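Local coordinates for protein putative glutaryl-CoA dehydrogenase (Thermus thermophilus, PDB 2EBA) that belongs to the acyl-CoA dehydrogenase family of flavoproteins and, as a tetramer with a helical N-terminal domain, binds flavin-adenine dinucleotide, at residues E15-V18 with R23-L26; E27-P32 with I48-E53; P32-W37 with R84-L89; L77-L82 with G88-V93. All coordinates share one frame; numbering follows the deposited sequence.

Overall arrangement
All four contacts lie in the helical N-terminal domain of the acyl-CoA dehydrogenase fold, and they run from its surface inward. Contact 1, centred about 18 Å from the chain centre, is a salt bridge along helix 13-29. Contact 2, centred about 11 Å from contact 1, ties the end of this helix to helix 48-54; a probable hydrogen bond from Leu31 N to Leu26 O (2.8 Å) connects them. Contacts 3 and 4 are buried, share Gly88 and Leu89, and have centres about 10 Å apart. Ala30 CB reaches Leu89 CD1 at 4.0 Å, linking contact 2 to both. The side chains of Asp86 and Arg90 lie about 10 and 9 Å from a bound FAD.

Contact 1: residues E15-V18 with R23-L26; sequences EKEV and RRFL
Glu17 and Arg24 face each other seven residues apart on one helix, forming an i to i+7 salt bridge that spans two turns of helix 13-29 in the N-terminal helical domain of this acyl-CoA dehydrogenase family member. Both chains bend to meet. Glu17 folds over at chi2 (-90°), which swings its carboxylate along the helix, while Arg24 bends at chi3 and brings its guanidinium back to meet it. The two side chains cross at about a right angle, yet their flat ends are turned only 27° from each other. One edge nitrogen of the guanidinium serves one carboxylate oxygen, a single point of attachment, which probably leaves the pair some freedom to pivot. Both residues are exposed, and water probably competes for the charges.

The inward side of the same helix is held differently. Arg23 forms salt bridges with Glu81 and Glu257, Glu15 forms one with Arg306, and Val18 and Leu26 pack on helix 72-85. The surface pair runs along the outer side of a helix already anchored on its inner side. At the bridge itself, Arg24 NH2 donates to Glu17 OE2 over 3.0 Å with an N-H...O angle of 148°; the oxygen lies close to the guanidinium plane and is approached nearly end-on to its C-O bond.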
loop_
_atom_site.group_PDB
_atom_site.type_symbol
_atom_site.label_atom_id
_atom_site.label_comp_id
_atom_site.label_asym_id
_atom_site.label_seq_id
_atom_site.Cartn_x
_atom_site.Cartn_y
_atom_site.Cartn_z
ATOM N N GLU A 15 17.505 -32.671 7.770
ATOM C CA GLU A 15 16.782 -31.423 7.959
ATOM C C GLU A 15 15.284 -31.674 7.926
ATOM O O GLU A 15 14.540 -31.108 8.719
ATOM C CB GLU A 15 17.175 -30.426 6.868
ATOM C CG GLU A 15 18.663 -30.163 6.842
ATOM C CD GLU A 15 19.106 -29.315 5.677
ATOM O OE1 GLU A 15 18.568 -29.485 4.564
ATOM O OE2 GLU A 15 20.014 -28.485 5.870
ATOM N N LYS A 16 14.844 -32.532 7.013
ATOM C CA LYS A 16 13.426 -32.818 6.901
ATOM C C LYS A 16 12.886 -33.550 8.102
ATOM O O LYS A 16 11.701 -33.386 8.445
ATOM C CB LYS A 16 13.128 -33.577 5.601
ATOM C CG LYS A 16 13.217 -32.667 4.384
ATOM C CD LYS A 16 12.726 -33.305 3.102
ATOM C CE LYS A 16 13.668 -34.376 2.618
ATOM N NZ LYS A 16 13.511 -34.519 1.162
ATOM N N GLU A 17 13.704 -34.343 8.784
ATOM C CA GLU A 17 13.131 -34.987 9.940
ATOM C C GLU A 17 13.223 -34.095 11.184
ATOM O O GLU A 17 12.477 -34.353 12.160
ATOM C CB GLU A 17 13.736 -36.379 10.190
ATOM C CG GLU A 17 12.654 -37.454 10.435
ATOM C CD GLU A 17 12.284 -37.605 11.917
ATOM O OE1 GLU A 17 13.161 -37.367 12.783
ATOM O OE2 GLU A 17 11.131 -37.985 12.229
ATOM N N VAL A 18 14.076 -33.054 11.213
ATOM C CA VAL A 18 14.050 -32.235 12.428
ATOM C C VAL A 18 12.727 -31.460 12.313
ATOM O O VAL A 18 12.114 -31.109 13.331
ATOM C CB VAL A 18 15.283 -31.266 12.610
ATOM C CG1 VAL A 18 16.563 -32.006 12.280
ATOM C CG2 VAL A 18 15.114 -30.031 11.802
ATOM N N ARG A 23 7.362 -30.564 14.851
ATOM C CA ARG A 23 5.913 -30.351 14.772
ATOM C C ARG A 23 5.222 -31.448 15.621
ATOM O O ARG A 23 4.246 -31.135 16.308
ATOM C CB ARG A 23 5.455 -30.443 13.290
ATOM C CG ARG A 23 3.934 -30.371 13.125
ATOM C CD ARG A 23 3.388 -29.944 11.735
ATOM N NE ARG A 23 4.069 -28.779 11.170
ATOM C CZ ARG A 23 3.691 -28.131 10.063
ATOM N NH1 ARG A 23 2.612 -28.521 9.381
ATOM N NH2 ARG A 23 4.410 -27.107 9.617
ATOM N N ARG A 24 5.681 -32.698 15.622
ATOM C CA ARG A 24 5.007 -33.712 16.449
ATOM C C ARG A 24 5.113 -33.334 17.931
ATOM O O ARG A 24 4.132 -33.356 18.652
ATOM C CB ARG A 24 5.633 -35.103 16.283
ATOM C CG ARG A 24 4.973 -35.854 15.154
ATOM C CD ARG A 24 5.336 -37.319 15.189
ATOM N NE ARG A 24 6.196 -37.658 14.060
ATOM C CZ ARG A 24 7.509 -37.831 14.139
ATOM N NH1 ARG A 24 8.116 -37.700 15.317
ATOM N NH2 ARG A 24 8.215 -38.092 13.046
ATOM N N PHE A 25 6.313 -32.985 18.388
ATOM C CA PHE A 25 6.476 -32.606 19.782
ATOM C C PHE A 25 5.609 -31.418 20.164
ATOM O O PHE A 25 4.789 -31.529 21.067
ATOM C CB PHE A 25 7.944 -32.351 20.044
ATOM C CG PHE A 25 8.207 -31.385 21.125
ATOM C CD1 PHE A 25 7.778 -31.637 22.433
ATOM C CD2 PHE A 25 8.872 -30.204 20.849
ATOM C CE1 PHE A 25 8.005 -30.696 23.451
ATOM C CE2 PHE A 25 9.111 -29.272 21.856
ATOM C CZ PHE A 25 8.668 -29.522 23.162
ATOM N N LEU A 26 5.750 -30.320 19.435
ATOM C CA LEU A 26 4.993 -29.109 19.733
ATOM C C LEU A 26 3.497 -29.193 19.655
ATOM O O LEU A 26 2.768 -28.439 20.323
ATOM C CB LEU A 26 5.421 -28.012 18.795
ATOM C CG LEU A 26 6.818 -27.578 19.103
ATOM C CD1 LEU A 26 7.333 -26.886 17.863
ATOM C CD2 LEU A 26 6.810 -26.672 20.326
#

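Contact 2: residues E27-P32 with I48-E53; sequences EKEALP and IPRFAE
Both oxygens of Glu29 draw on the same nitrogen of Arg50, while a second nitrogen of the guanidinium adds another bond. Arg50 NE donates to Glu29 OE2 at 3.0 Å and, more weakly, to Glu29 OE1 at 3.3 Å. Arg50 NH2 closes the pair with a 3.0 Å bond to Glu29 OE1, the straightest of the three at 153°. This is the side-on, two-nitrogen grip of an arginine on a carboxylate, but a skewed one. The planes are 31° apart; OE1 lies close to the guanidinium plane, whereas OE2 is tilted from it. Each oxygen is met on its syn side.

The salt bridge spans two separate helices of the N-terminal helical domain, the last turn of helix 13-29 and helix 48-54, across a backbone gap of 9.4 Å between Glu29 CA and Arg50 CA. Glu29 reaches out with its chain extended beyond CG. Arg50 instead curls at chi2 (-60°) and again at chi3, which turns the NE edge toward the glutamate and leaves NH1 on the side of its own helix. There Glu53, one turn further on, accepts a weak bond from Arg50 NH1 to Glu53 OE1 at 2.9 Å, making a three-residue network with one arginine between two acids. Beneath this charged layer, Phe51 turns inward from helix 48-54 to pack on Phe92 and Val93 of helix 87-107.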
loop_
_atom_site.group_PDB
_atom_site.type_symbol
_atom_site.label_atom_id
_atom_site.label_comp_id
_atom_site.label_asym_id
_atom_site.label_seq_id
_atom_site.Cartn_x
_atom_site.Cartn_y
_atom_site.Cartn_z
ATOM N N GLU A 27 3.056 -30.085 18.788
ATOM C CA GLU A 27 1.656 -30.264 18.521
ATOM C C GLU A 27 0.955 -31.050 19.583
ATOM O O GLU A 27 -0.261 -30.902 19.796
ATOM C CB GLU A 27 1.509 -30.976 17.202
ATOM C CG GLU A 27 0.186 -30.757 16.572
ATOM C CD GLU A 27 0.368 -30.429 15.118
ATOM O OE1 GLU A 27 0.745 -31.328 14.332
ATOM O OE2 GLU A 27 0.167 -29.255 14.760
ATOM N N LYS A 28 1.671 -31.934 20.254
ATOM C CA LYS A 28 0.981 -32.680 21.259
ATOM C C LYS A 28 1.284 -32.065 22.621
ATOM O O LYS A 28 0.477 -32.170 23.543
ATOM C CB LYS A 28 1.376 -34.143 21.211
ATOM C CG LYS A 28 2.252 -34.606 22.331
ATOM C CD LYS A 28 1.876 -36.051 22.578
ATOM C CE LYS A 28 2.756 -36.695 23.624
ATOM N NZ LYS A 28 1.922 -37.755 24.253
ATOM N N GLU A 29 2.429 -31.398 22.748
ATOM C CA GLU A 29 2.827 -30.844 24.032
ATOM C C GLU A 29 2.676 -29.350 24.250
ATOM O O GLU A 29 2.656 -28.918 25.403
ATOM C CB GLU A 29 4.253 -31.247 24.348
ATOM C CG GLU A 29 4.368 -32.598 25.006
ATOM C CD GLU A 29 5.808 -32.958 25.348
ATOM O OE1 GLU A 29 6.293 -33.981 24.821
ATOM O OE2 GLU A 29 6.466 -32.221 26.130
ATOM N N ALA A 30 2.588 -28.557 23.185
ATOM C CA ALA A 30 2.494 -27.112 23.380
ATOM C C ALA A 30 1.269 -26.427 22.768
ATOM O O ALA A 30 0.644 -25.594 23.429
ATOM C CB ALA A 30 3.772 -26.422 22.880
ATOM N N LEU A 31 0.918 -26.760 21.527
ATOM C CA LEU A 31 -0.228 -26.080 20.925
ATOM C C LEU A 31 -1.513 -26.264 21.729
ATOM O O LEU A 31 -2.306 -25.339 21.847
ATOM C CB LEU A 31 -0.441 -26.530 19.486
ATOM C CG LEU A 31 -1.239 -25.519 18.666
ATOM C CD1 LEU A 31 -0.433 -25.014 17.489
ATOM C CD2 LEU A 31 -2.514 -26.195 18.215
ATOM N N PRO A 32 -1.722 -27.458 22.322
ATOM C CA PRO A 32 -2.955 -27.636 23.094
ATOM C C PRO A 32 -3.103 -26.646 24.250
ATOM O O PRO A 32 -4.199 -26.460 24.764
ATOM C CB PRO A 32 -2.849 -29.075 23.605
ATOM C CG PRO A 32 -2.056 -29.742 22.539
ATOM C CD PRO A 32 -0.976 -28.731 22.244
ATOM N N ILE A 48 11.365 -26.173 28.493
ATOM C CA ILE A 48 12.775 -25.949 28.230
ATOM C C ILE A 48 13.536 -27.295 28.246
ATOM O O ILE A 48 14.367 -27.554 27.373
ATOM C CB ILE A 48 13.358 -25.016 29.266
ATOM C CG1 ILE A 48 12.655 -23.667 29.137
ATOM C CG2 ILE A 48 14.856 -24.906 29.109
ATOM C CD1 ILE A 48 12.912 -22.746 30.258
ATOM N N PRO A 49 13.269 -28.139 29.248
ATOM C CA PRO A 49 13.997 -29.408 29.212
ATOM C C PRO A 49 13.583 -30.212 27.974
ATOM O O PRO A 49 14.417 -30.948 27.409
ATOM C CB PRO A 49 13.595 -30.110 30.533
ATOM C CG PRO A 49 12.689 -29.095 31.249
ATOM C CD PRO A 49 12.953 -27.768 30.641
ATOM N N ARG A 50 12.342 -30.075 27.522
ATOM C CA ARG A 50 11.890 -30.813 26.333
ATOM C C ARG A 50 12.663 -30.286 25.099
ATOM O O ARG A 50 13.082 -31.072 24.265
ATOM C CB ARG A 50 10.391 -30.638 26.075
ATOM C CG ARG A 50 9.557 -31.232 27.196
ATOM C CD ARG A 50 9.792 -32.725 27.388
ATOM N NE ARG A 50 9.174 -33.472 26.306
ATOM C CZ ARG A 50 9.843 -34.065 25.320
ATOM N NH1 ARG A 50 11.182 -33.996 25.273
ATOM N NH2 ARG A 50 9.181 -34.711 24.368
ATOM N N PHE A 51 12.831 -28.964 24.975
ATOM C CA PHE A 51 13.560 -28.391 23.823
ATOM C C PHE A 51 14.988 -28.896 23.855
ATOM O O PHE A 51 15.565 -29.177 22.814
ATOM C CB PHE A 51 13.646 -26.869 23.878
ATOM C CG PHE A 51 12.333 -26.166 23.808
ATOM C CD1 PHE A 51 11.189 -26.787 23.329
ATOM C CD2 PHE A 51 12.248 -24.849 24.219
ATOM C CE1 PHE A 51 9.987 -26.084 23.280
ATOM C CE2 PHE A 51 11.057 -24.152 24.157
ATOM C CZ PHE A 51 9.936 -24.765 23.697
ATOM N N ALA A 52 15.559 -28.949 25.059
ATOM C CA ALA A 52 16.938 -29.404 25.235
ATOM C C ALA A 52 17.036 -30.827 24.711
ATOM O O ALA A 52 17.914 -31.156 23.919
ATOM C CB ALA A 52 17.318 -29.352 26.702
ATOM N N GLU A 53 16.100 -31.663 25.137
ATOM C CA GLU A 53 16.064 -33.052 24.702
ATOM C C GLU A 53 15.898 -33.232 23.195
ATOM O O GLU A 53 16.360 -34.224 22.625
ATOM C CB GLU A 53 14.943 -33.782 25.428
ATOM C CG GLU A 53 15.378 -34.356 26.741
ATOM C CD GLU A 53 14.291 -34.290 27.788
ATOM O OE1 GLU A 53 13.110 -34.514 27.443
ATOM O OE2 GLU A 53 14.618 -34.020 28.963
#

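Contact 3: residues P32-W37 with R84-L89; sequences PHIRDW and RVDSGL
Ile34 presses its outer carbons against Asp86, the N-cap residue of helix 87-107, at the corner where helix 72-85 turns back in the helical N-terminal domain. This is the tight part of the contact: Ile34 CD1 lies 3.4 Å from Asp86 CB and 3.6 Å from Asp86 CG, and CG1 also approaches CB. With chi1 at -165°, the CG1 branch of Ile34 lies opposite the backbone N and projects from helix 31-39 into the corner. The isoleucine thus covers the aliphatic root of the aspartate, while the two oxygens work elsewhere. Asp86 OD1 makes a salt bridge with Arg353 of helix 351-361, an arginine that also donates to Val85 O, so helix 351-361 also fastens the corner. The Asp86 side chain is about 10 Å from a bound FAD.

Away from this point the fit slackens. Val85 CG1 reaches Ile34 CB at 4.3 Å, an ordinary apolar touch, and the Leu89 side chain comes no nearer than 4.6 Å to segment 32-37. Further along helix 31-39, towards the partly exposed side, the Trp37 side chain stays 5.2 Å from segment 84-89, beyond close packing. The indole instead meets the His46 ring nearly at right angles and lies against Pro44 and Leu47.

The carboxylate is steadied by the helix it caps: Gly88 N donates to Asp86 OD2 at 2.7 Å, reaching the oxygen from above the carboxylate plane, 44° out of it.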
loop_
_atom_site.group_PDB
_atom_site.type_symbol
_atom_site.label_atom_id
_atom_site.label_comp_id
_atom_site.label_asym_id
_atom_site.label_seq_id
_atom_site.Cartn_x
_atom_site.Cartn_y
_atom_site.Cartn_z
ATOM N N PRO A 32 -1.722 -27.458 22.322
ATOM C CA PRO A 32 -2.955 -27.636 23.094
ATOM C C PRO A 32 -3.103 -26.646 24.250
ATOM O O PRO A 32 -4.199 -26.460 24.764
ATOM C CB PRO A 32 -2.849 -29.075 23.605
ATOM C CG PRO A 32 -2.056 -29.742 22.539
ATOM C CD PRO A 32 -0.976 -28.731 22.244
ATOM N N HIS A 33 -2.007 -25.997 24.646
ATOM C CA HIS A 33 -2.045 -25.075 25.778
ATOM C C HIS A 33 -1.688 -23.628 25.486
ATOM O O HIS A 33 -2.015 -22.750 26.274
ATOM C CB HIS A 33 -1.104 -25.585 26.867
ATOM C CG HIS A 33 -1.186 -27.063 27.081
ATOM N ND1 HIS A 33 -2.133 -27.644 27.892
ATOM C CD2 HIS A 33 -0.482 -28.080 26.531
ATOM C CE1 HIS A 33 -2.012 -28.958 27.832
ATOM N NE2 HIS A 33 -1.019 -29.250 27.013
ATOM N N ILE A 34 -1.017 -23.376 24.370
ATOM C CA ILE A 34 -0.593 -22.021 24.039
ATOM C C ILE A 34 -1.622 -20.937 24.334
ATOM O O ILE A 34 -1.254 -19.859 24.793
ATOM C CB ILE A 34 -0.163 -21.892 22.573
ATOM C CG1 ILE A 34 0.605 -20.587 22.397
ATOM C CG2 ILE A 34 -1.379 -21.915 21.672
ATOM C CD1 ILE A 34 1.803 -20.482 23.335
ATOM N N ARG A 35 -2.895 -21.206 24.066
ATOM C CA ARG A 35 -3.940 -20.222 24.349
ATOM C C ARG A 35 -3.803 -19.807 25.796
ATOM O O ARG A 35 -3.351 -18.705 26.100
ATOM C CB ARG A 35 -5.335 -20.810 24.169
ATOM C CG ARG A 35 -6.089 -20.324 22.955
ATOM C CD ARG A 35 -6.150 -21.396 21.885
ATOM N NE ARG A 35 -7.486 -21.481 21.304
ATOM C CZ ARG A 35 -7.899 -22.466 20.510
ATOM N NH1 ARG A 35 -7.075 -23.463 20.200
ATOM N NH2 ARG A 35 -9.140 -22.452 20.033
ATOM N N ASP A 36 -4.192 -20.701 26.698
ATOM C CA ASP A 36 -4.122 -20.442 28.121
ATOM C C ASP A 36 -2.816 -19.791 28.563
ATOM O O ASP A 36 -2.846 -18.802 29.290
ATOM C CB ASP A 36 -4.356 -21.741 28.869
ATOM C CG ASP A 36 -5.651 -22.413 28.445
ATOM O OD1 ASP A 36 -6.484 -21.732 27.798
ATOM O OD2 ASP A 36 -5.857 -23.604 28.737
ATOM N N TRP A 37 -1.676 -20.310 28.146
ATOM C CA TRP A 37 -0.438 -19.693 28.585
ATOM C C TRP A 37 -0.290 -18.234 28.105
ATOM O O TRP A 37 0.135 -17.375 28.886
ATOM C CB TRP A 37 0.759 -20.517 28.125
ATOM C CG TRP A 37 0.782 -21.927 28.645
ATOM C CD1 TRP A 37 0.216 -22.414 29.810
ATOM C CD2 TRP A 37 1.492 -23.028 28.064
ATOM N NE1 TRP A 37 0.543 -23.744 29.975
ATOM C CE2 TRP A 37 1.327 -24.144 28.922
ATOM C CE3 TRP A 37 2.264 -23.180 26.900
ATOM C CZ2 TRP A 37 1.899 -25.396 28.645
ATOM C CZ3 TRP A 37 2.828 -24.417 26.629
ATOM C CH2 TRP A 37 2.640 -25.509 27.496
ATOM N N ARG A 84 5.392 -21.124 14.554
ATOM C CA ARG A 84 4.103 -21.523 14.028
ATOM C C ARG A 84 3.131 -21.776 15.201
ATOM O O ARG A 84 1.905 -21.675 15.062
ATOM C CB ARG A 84 4.280 -22.775 13.224
ATOM C CG ARG A 84 3.037 -23.371 12.644
ATOM C CD ARG A 84 3.518 -24.578 11.866
ATOM N NE ARG A 84 2.486 -25.562 11.569
ATOM C CZ ARG A 84 1.910 -26.364 12.472
ATOM N NH1 ARG A 84 2.251 -26.307 13.766
ATOM N NH2 ARG A 84 0.998 -27.251 12.082
ATOM N N VAL A 85 3.693 -22.131 16.350
ATOM C CA VAL A 85 2.852 -22.352 17.516
ATOM C C VAL A 85 2.696 -20.982 18.179
ATOM O O VAL A 85 1.582 -20.485 18.329
ATOM C CB VAL A 85 3.499 -23.325 18.505
ATOM C CG1 VAL A 85 2.616 -23.461 19.716
ATOM C CG2 VAL A 85 3.708 -24.681 17.848
ATOM N N ASP A 86 3.824 -20.385 18.568
ATOM C CA ASP A 86 3.841 -19.072 19.201
ATOM C C ASP A 86 5.246 -18.468 19.169
ATOM O O ASP A 86 6.225 -19.162 19.438
ATOM C CB ASP A 86 3.378 -19.174 20.647
ATOM C CG ASP A 86 3.176 -17.811 21.288
ATOM O OD1 ASP A 86 2.097 -17.208 21.088
ATOM O OD2 ASP A 86 4.109 -17.335 21.971
ATOM N N SER A 87 5.333 -17.174 18.844
ATOM C CA SER A 87 6.612 -16.463 18.768
ATOM C C SER A 87 7.369 -16.485 20.106
ATOM O O SER A 87 8.595 -16.392 20.137
ATOM C CB SER A 87 6.395 -14.998 18.340
ATOM O OG SER A 87 5.706 -14.879 17.105
ATOM N N GLY A 88 6.642 -16.592 21.212
ATOM C CA GLY A 88 7.302 -16.618 22.500
ATOM C C GLY A 88 8.147 -17.864 22.673
ATOM O O GLY A 88 9.233 -17.835 23.274
ATOM N N LEU A 89 7.651 -18.973 22.146
ATOM C CA LEU A 89 8.374 -20.223 22.262
ATOM C C LEU A 89 9.629 -20.158 21.414
ATOM O O LEU A 89 10.672 -20.684 21.803
ATOM C CB LEU A 89 7.494 -21.401 21.829
ATOM C CG LEU A 89 6.195 -21.653 22.614
ATOM C CD1 LEU A 89 5.481 -22.874 22.055
ATOM C CD2 LEU A 89 6.505 -21.849 24.094
#

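Contact 4: residues L77-L82 with G88-V93; sequences LICYEL and GLRSFV
Leu82 fits between Leu89, Arg90 and Val93, each of its carbon groups finding a different neighbour. Its CB sits 3.8 Å from Arg90 CB. Beyond the branch, Leu82 CD2 rests against Leu89 CB at 4.1 Å, and Leu82 CD1 pushes into Val93 CG2 at 3.4 Å, tighter than a usual carbon contact; the Leu82 and Val93 side chains cross at about a right angle. The other methyl of the valine is met from one turn earlier, Ile78 CD1 to Val93 CG1 at 3.7 Å. Alongside, the methylene stem of Arg90 lies over the Cys79 backbone, with Arg90 CG 3.4 Å from Cys79 O and Arg90 CD 4.1 Å from Cys79 SG. That stem is placed by chi1 of -166°, which sets CG opposite the backbone N, and by further bends at chi2 and chi3.

The geometry is that of an antiparallel helical hairpin: helices 72-85 and 87-107 follow each other directly, and their segments here approach to 8.6 Å between axes at 149°. Outside this layer, Phe51 of helix 48-54 lies on Leu82, Phe56 on Ile78, and Ile248 of helix 235-269 on Arg90. The Arg90 guanidinium, about 9 Å from a bound FAD, hydrogen-bonds Ser94 of its own helix and the Tyr364 hydroxyl. Between segments 77-82 and 88-93, then, cohesion is apolar, while Glu83, just past the first, adds a salt bridge to Arg90 NE that links the same helices; these polar partners probably fix the guanidinium's rotation.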
loop_
_atom_site.group_PDB
_atom_site.type_symbol
_atom_site.label_atom_id
_atom_site.label_comp_id
_atom_site.label_asym_id
_atom_site.label_seq_id
_atom_site.Cartn_x
_atom_site.Cartn_y
_atom_site.Cartn_z
ATOM N N LEU A 77 14.526 -24.360 10.478
ATOM C CA LEU A 77 13.355 -25.223 10.489
ATOM C C LEU A 77 12.755 -25.436 11.871
ATOM O O LEU A 77 11.554 -25.616 11.982
ATOM C CB LEU A 77 13.677 -26.584 9.859
ATOM C CG LEU A 77 13.886 -26.598 8.337
ATOM C CD1 LEU A 77 14.437 -27.947 7.875
ATOM C CD2 LEU A 77 12.575 -26.295 7.647
ATOM N N ILE A 78 13.558 -25.439 12.929
ATOM C CA ILE A 78 12.954 -25.632 14.232
ATOM C C ILE A 78 12.308 -24.304 14.640
ATOM O O ILE A 78 11.263 -24.277 15.289
ATOM C CB ILE A 78 13.971 -26.100 15.321
ATOM C CG1 ILE A 78 14.768 -24.924 15.844
ATOM C CG2 ILE A 78 14.890 -27.167 14.778
ATOM C CD1 ILE A 78 14.440 -24.630 17.266
ATOM N N CYS A 79 12.930 -23.202 14.244
ATOM C CA CYS A 79 12.382 -21.888 14.555
ATOM C C CYS A 79 11.021 -21.759 13.890
ATOM O O CYS A 79 10.071 -21.236 14.477
ATOM C CB CYS A 79 13.320 -20.793 14.055
ATOM S SG CYS A 79 14.738 -20.552 15.118
ATOM N N TYR A 80 10.944 -22.258 12.661
ATOM C CA TYR A 80 9.731 -22.252 11.849
ATOM C C TYR A 80 8.574 -22.898 12.620
ATOM O O TYR A 80 7.507 -22.305 12.828
ATOM C CB TYR A 80 9.997 -23.043 10.555
ATOM C CG TYR A 80 8.871 -23.022 9.551
ATOM C CD1 TYR A 80 8.811 -22.035 8.562
ATOM C CD2 TYR A 80 7.839 -23.956 9.615
ATOM C CE1 TYR A 80 7.749 -21.980 7.659
ATOM C CE2 TYR A 80 6.768 -23.908 8.722
ATOM C CZ TYR A 80 6.734 -22.915 7.746
ATOM O OH TYR A 80 5.697 -22.855 6.848
ATOM N N GLU A 81 8.807 -24.140 13.033
ATOM C CA GLU A 81 7.816 -24.903 13.775
ATOM C C GLU A 81 7.501 -24.276 15.144
ATOM O O GLU A 81 6.351 -24.276 15.587
ATOM C CB GLU A 81 8.295 -26.354 13.932
ATOM C CG GLU A 81 8.284 -27.155 12.629
ATOM C CD GLU A 81 6.927 -27.127 11.935
ATOM O OE1 GLU A 81 5.906 -27.358 12.612
ATOM O OE2 GLU A 81 6.877 -26.883 10.715
ATOM N N LEU A 82 8.518 -23.738 15.808
ATOM C CA LEU A 82 8.310 -23.098 17.096
ATOM C C LEU A 82 7.354 -21.904 16.948
ATOM O O LEU A 82 6.314 -21.845 17.609
ATOM C CB LEU A 82 9.651 -22.625 17.666
ATOM C CG LEU A 82 10.530 -23.648 18.390
ATOM C CD1 LEU A 82 11.920 -23.089 18.547
ATOM C CD2 LEU A 82 9.938 -23.970 19.747
ATOM N N GLY A 88 6.642 -16.592 21.212
ATOM C CA GLY A 88 7.302 -16.618 22.500
ATOM C C GLY A 88 8.147 -17.864 22.673
ATOM O O GLY A 88 9.233 -17.835 23.274
ATOM N N LEU A 89 7.651 -18.973 22.146
ATOM C CA LEU A 89 8.374 -20.223 22.262
ATOM C C LEU A 89 9.629 -20.158 21.414
ATOM O O LEU A 89 10.672 -20.684 21.803
ATOM C CB LEU A 89 7.494 -21.401 21.829
ATOM C CG LEU A 89 6.195 -21.653 22.614
ATOM C CD1 LEU A 89 5.481 -22.874 22.055
ATOM C CD2 LEU A 89 6.505 -21.849 24.094
ATOM N N ARG A 90 9.530 -19.501 20.264
ATOM C CA ARG A 90 10.667 -19.368 19.350
ATOM C C ARG A 90 11.703 -18.402 19.932
ATOM O O ARG A 90 12.911 -18.593 19.784
ATOM C CB ARG A 90 10.174 -18.869 17.983
ATOM C CG ARG A 90 11.174 -18.986 16.820
ATOM C CD ARG A 90 12.116 -17.785 16.742
ATOM N NE ARG A 90 11.368 -16.541 16.609
ATOM C CZ ARG A 90 11.682 -15.401 17.215
ATOM N NH1 ARG A 90 12.741 -15.330 18.010
ATOM N NH2 ARG A 90 10.915 -14.330 17.047
ATOM N N SER A 91 11.202 -17.367 20.608
ATOM C CA SER A 91 12.042 -16.354 21.235
ATOM C C SER A 91 12.998 -16.970 22.240
ATOM O O SER A 91 14.178 -16.629 22.270
ATOM C CB SER A 91 11.171 -15.311 21.941
ATOM O OG SER A 91 10.417 -14.569 20.998
ATOM N N PHE A 92 12.488 -17.869 23.073
ATOM C CA PHE A 92 13.337 -18.507 24.058
ATOM C C PHE A 92 14.506 -19.201 23.362
ATOM O O PHE A 92 15.659 -19.023 23.746
ATOM C CB PHE A 92 12.548 -19.522 24.899
ATOM C CG PHE A 92 13.402 -20.269 25.895
ATOM C CD1 PHE A 92 14.041 -21.458 25.545
ATOM C CD2 PHE A 92 13.635 -19.734 27.157
ATOM C CE1 PHE A 92 14.904 -22.099 26.435
ATOM C CE2 PHE A 92 14.499 -20.365 28.064
ATOM C CZ PHE A 92 15.138 -21.550 27.699
ATOM N N VAL A 93 14.212 -19.991 22.334
ATOM C CA VAL A 93 15.264 -20.698 21.619
ATOM C C VAL A 93 16.233 -19.762 20.907
ATOM O O VAL A 93 17.435 -20.056 20.831
ATOM C CB VAL A 93 14.684 -21.693 20.610
ATOM C CG1 VAL A 93 15.812 -22.384 19.856
ATOM C CG2 VAL A 93 13.835 -22.703 21.342
#